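PDB 2OSO: uncharacterized protein MJ1460 from Methanocaldococcus jannaschii DSM 2661, which is of unknown function but binds a zinc ion and carries a V4R domain of the vinyl-4-reductase family, which belongs to the HNOX-like clan. Local coordinates for residues A[77-82]-A[121-126]. The protein carries 3 engineered substitutions. Numbering follows the deposited sequence.
Sequences KLMNFG and AGILAG
Ile123 meets Phe81 and Met79 through its terminal methyl, and all three side chains are buried. CD1 of Ile123 lies 4.1 Å from CE2 of Phe81, reaching the ring obliquely. The two side chains cross at about a right angle. The same CD1 is 4.5 Å from CE of Met79, which is present as selenomethionine. Ile123 CG2 is anti to its backbone N and CG1 anti to the carbonyl carbon (chi1 -71°). Its longer branch runs on extended (chi2 172°) and brings CD1 to both partners. The touch is light, and the backbones stay apart, with the CA atoms of Phe81 and Ile123 11.2 Å from each other.

Within 77-82, Met79 packs on Phe81. Its CE sits 3.8 Å above one face of the ring, offset toward the rim. Between them a Schellman motif ends helix 69-79 at Asn80, and this turn probably lets the two side chains face the same way. Asn80 has positive phi (65°), and its N bonds to Lys77 O at 3.1 Å. The contact joins this helix end to helix 118-132 of the V4R domain, near the centre of the chain. Phe76 and Phe60 also pack against Ile123.

No hydrogen bond crosses between 77-82 and 121-126. Lys77 forms a salt bridge with Asp83. Asn80 hydrogen-bonds through ND2 to Lys27 O of the second subunit, where Ile28 packs on Phe81.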
ATOM      1  N   LYS A  77      10.435   9.740  -7.672  1.00 27.83           N
ATOM      2  CA  LYS A  77       9.723  11.011  -7.432  1.00 30.09           C
ATOM      3  C   LYS A  77       8.204  10.847  -7.527  1.00 27.53           C
ATOM      4  O   LYS A  77       7.475  11.447  -6.746  1.00 26.01           O
ATOM      5  CB  LYS A  77      10.169  12.110  -8.395  1.00 32.25           C
ATOM      6  CG  LYS A  77      11.575  12.612  -8.168  1.00 36.25           C
ATOM      7  CD  LYS A  77      11.752  13.308  -6.806  1.00 38.52           C
ATOM      8  CE  LYS A  77      10.842  14.536  -6.653  1.00 40.32           C
ATOM      9  NZ  LYS A  77      11.297  15.509  -5.552  1.00 39.98           N
ATOM     10  N   LEU A  78       7.739  10.101  -8.530  1.00 26.83           N
ATOM     11  CA  LEU A  78       6.296   9.837  -8.686  1.00 28.05           C
ATOM     12  C   LEU A  78       5.682   9.081  -7.510  1.00 29.07           C
ATOM     13  O   LEU A  78       4.544   9.360  -7.099  1.00 31.21           O
ATOM     14  CB  LEU A  78       6.060   9.052  -9.961  1.00 28.52           C
ATOM     15  CG  LEU A  78       6.262   9.810 -11.257  1.00 29.24           C
ATOM     16  CD1 LEU A  78       6.071   8.864 -12.450  1.00 27.67           C
ATOM     17  CD2 LEU A  78       5.325  11.030 -11.331  1.00 30.06           C
HETATM   18  N   MSE A  79       6.440   8.137  -6.957  1.00 26.71           N
HETATM   19  CA  MSE A  79       6.006   7.374  -5.803  1.00 27.73           C
HETATM   20  C   MSE A  79       6.060   8.210  -4.512  1.00 28.38           C
HETATM   21  O   MSE A  79       5.481   7.821  -3.493  1.00 27.72           O
HETATM   22  CB  MSE A  79       6.882   6.145  -5.666  1.00 26.93           C
HETATM   23  CG  MSE A  79       6.769   5.121  -6.724  1.00 29.81           C
HETATM   24 SE   MSE A  79       7.825   3.496  -6.241  0.75 28.43          SE
HETATM   25  CE  MSE A  79       6.601   2.712  -4.959  1.00 30.27           C
ATOM     26  N   ASN A  80       6.739   9.363  -4.563  1.00 27.86           N
ATOM     27  CA  ASN A  80       6.997  10.191  -3.401  1.00 28.52           C
ATOM     28  C   ASN A  80       7.909   9.465  -2.418  1.00 27.81           C
ATOM     29  O   ASN A  80       7.886   9.670  -1.164  1.00 28.96           O
ATOM     30  CB  ASN A  80       5.693  10.706  -2.756  1.00 29.58           C
ATOM     31  CG  ASN A  80       5.915  11.964  -1.966  1.00 31.87           C
ATOM     32  OD1 ASN A  80       6.851  12.701  -2.256  1.00 33.57           O
ATOM     33  ND2 ASN A  80       5.084  12.214  -0.945  1.00 31.98           N
ATOM     34  N   PHE A  81       8.816   8.674  -2.989  1.00 26.54           N
ATOM     35  CA  PHE A  81       9.793   7.902  -2.191  1.00 26.51           C
ATOM     36  C   PHE A  81      11.134   8.633  -2.016  1.00 27.48           C
ATOM     37  O   PHE A  81      12.005   8.158  -1.308  1.00 28.34           O
ATOM     38  CB  PHE A  81       9.979   6.506  -2.849  1.00 26.12           C
ATOM     39  CG  PHE A  81       9.073   5.433  -2.287  1.00 24.22           C
ATOM     40  CD1 PHE A  81       7.840   5.746  -1.740  1.00 23.58           C
ATOM     41  CD2 PHE A  81       9.462   4.110  -2.342  1.00 23.39           C
ATOM     42  CE1 PHE A  81       7.048   4.780  -1.193  1.00 24.70           C
ATOM     43  CE2 PHE A  81       8.704   3.125  -1.819  1.00 24.87           C
ATOM     44  CZ  PHE A  81       7.460   3.443  -1.227  1.00 26.53           C
ATOM     45  N   GLY A  82      11.270   9.815  -2.627  1.00 29.21           N
ATOM     46  CA  GLY A  82      12.456  10.644  -2.498  1.00 28.25           C
ATOM     47  C   GLY A  82      13.307  10.811  -3.744  1.00 28.48           C
ATOM     48  O   GLY A  82      12.930  10.404  -4.847  1.00 23.66           O
ATOM     49  N   ALA A 121      15.099  -1.209  -0.867  1.00 22.25           N
ATOM     50  CA  ALA A 121      16.337  -1.898  -1.238  1.00 21.60           C
ATOM     51  C   ALA A 121      16.016  -3.019  -2.235  1.00 22.22           C
ATOM     52  O   ALA A 121      16.721  -3.176  -3.225  1.00 23.46           O
ATOM     53  CB  ALA A 121      17.110  -2.437   0.034  1.00 20.46           C
ATOM     54  N   GLY A 122      14.910  -3.727  -2.008  1.00 21.69           N
ATOM     55  CA  GLY A 122      14.415  -4.743  -2.937  1.00 23.05           C
ATOM     56  C   GLY A 122      14.035  -4.126  -4.247  1.00 23.13           C
ATOM     57  O   GLY A 122      14.330  -4.670  -5.369  1.00 25.60           O
ATOM     58  N   ILE A 123      13.296  -3.031  -4.156  1.00 24.09           N
ATOM     59  CA  ILE A 123      12.873  -2.334  -5.399  1.00 23.29           C
ATOM     60  C   ILE A 123      14.109  -2.021  -6.266  1.00 24.80           C
ATOM     61  O   ILE A 123      14.126  -2.258  -7.465  1.00 22.85           O
ATOM     62  CB  ILE A 123      12.143  -1.058  -5.135  1.00 22.74           C
ATOM     63  CG1 ILE A 123      10.737  -1.359  -4.546  1.00 21.95           C
ATOM     64  CG2 ILE A 123      11.954  -0.295  -6.477  1.00 21.91           C
ATOM     65  CD1 ILE A 123      10.020  -0.063  -4.081  1.00 23.17           C
ATOM     66  N   LEU A 124      15.137  -1.521  -5.627  1.00 22.87           N
ATOM     67  CA  LEU A 124      16.370  -1.094  -6.309  1.00 23.91           C
ATOM     68  C   LEU A 124      17.069  -2.277  -6.952  1.00 23.37           C
ATOM     69  O   LEU A 124      17.522  -2.182  -8.080  1.00 26.08           O
ATOM     70  CB  LEU A 124      17.300  -0.376  -5.328  1.00 24.00           C
ATOM     71  CG  LEU A 124      16.904   1.058  -4.985  1.00 24.06           C
ATOM     72  CD1 LEU A 124      17.801   1.550  -3.850  1.00 22.86           C
ATOM     73  CD2 LEU A 124      16.936   1.982  -6.191  1.00 24.34           C
ATOM     74  N   ALA A 125      17.089  -3.417  -6.273  1.00 23.64           N
ATOM     75  CA  ALA A 125      17.679  -4.617  -6.841  1.00 23.30           C
ATOM     76  C   ALA A 125      16.934  -5.071  -8.077  1.00 25.66           C
ATOM     77  O   ALA A 125      17.552  -5.469  -9.076  1.00 22.10           O
ATOM     78  CB  ALA A 125      17.714  -5.768  -5.798  1.00 23.10           C
ATOM     79  N   GLY A 126      15.595  -5.028  -7.987  1.00 24.73           N
ATOM     80  CA  GLY A 126      14.756  -5.464  -9.068  1.00 25.58           C
ATOM     81  C   GLY A 126      14.846  -4.559 -10.272  1.00 24.22           C
ATOM     82  O   GLY A 126      14.886  -5.043 -11.421  1.00 26.79           O
TER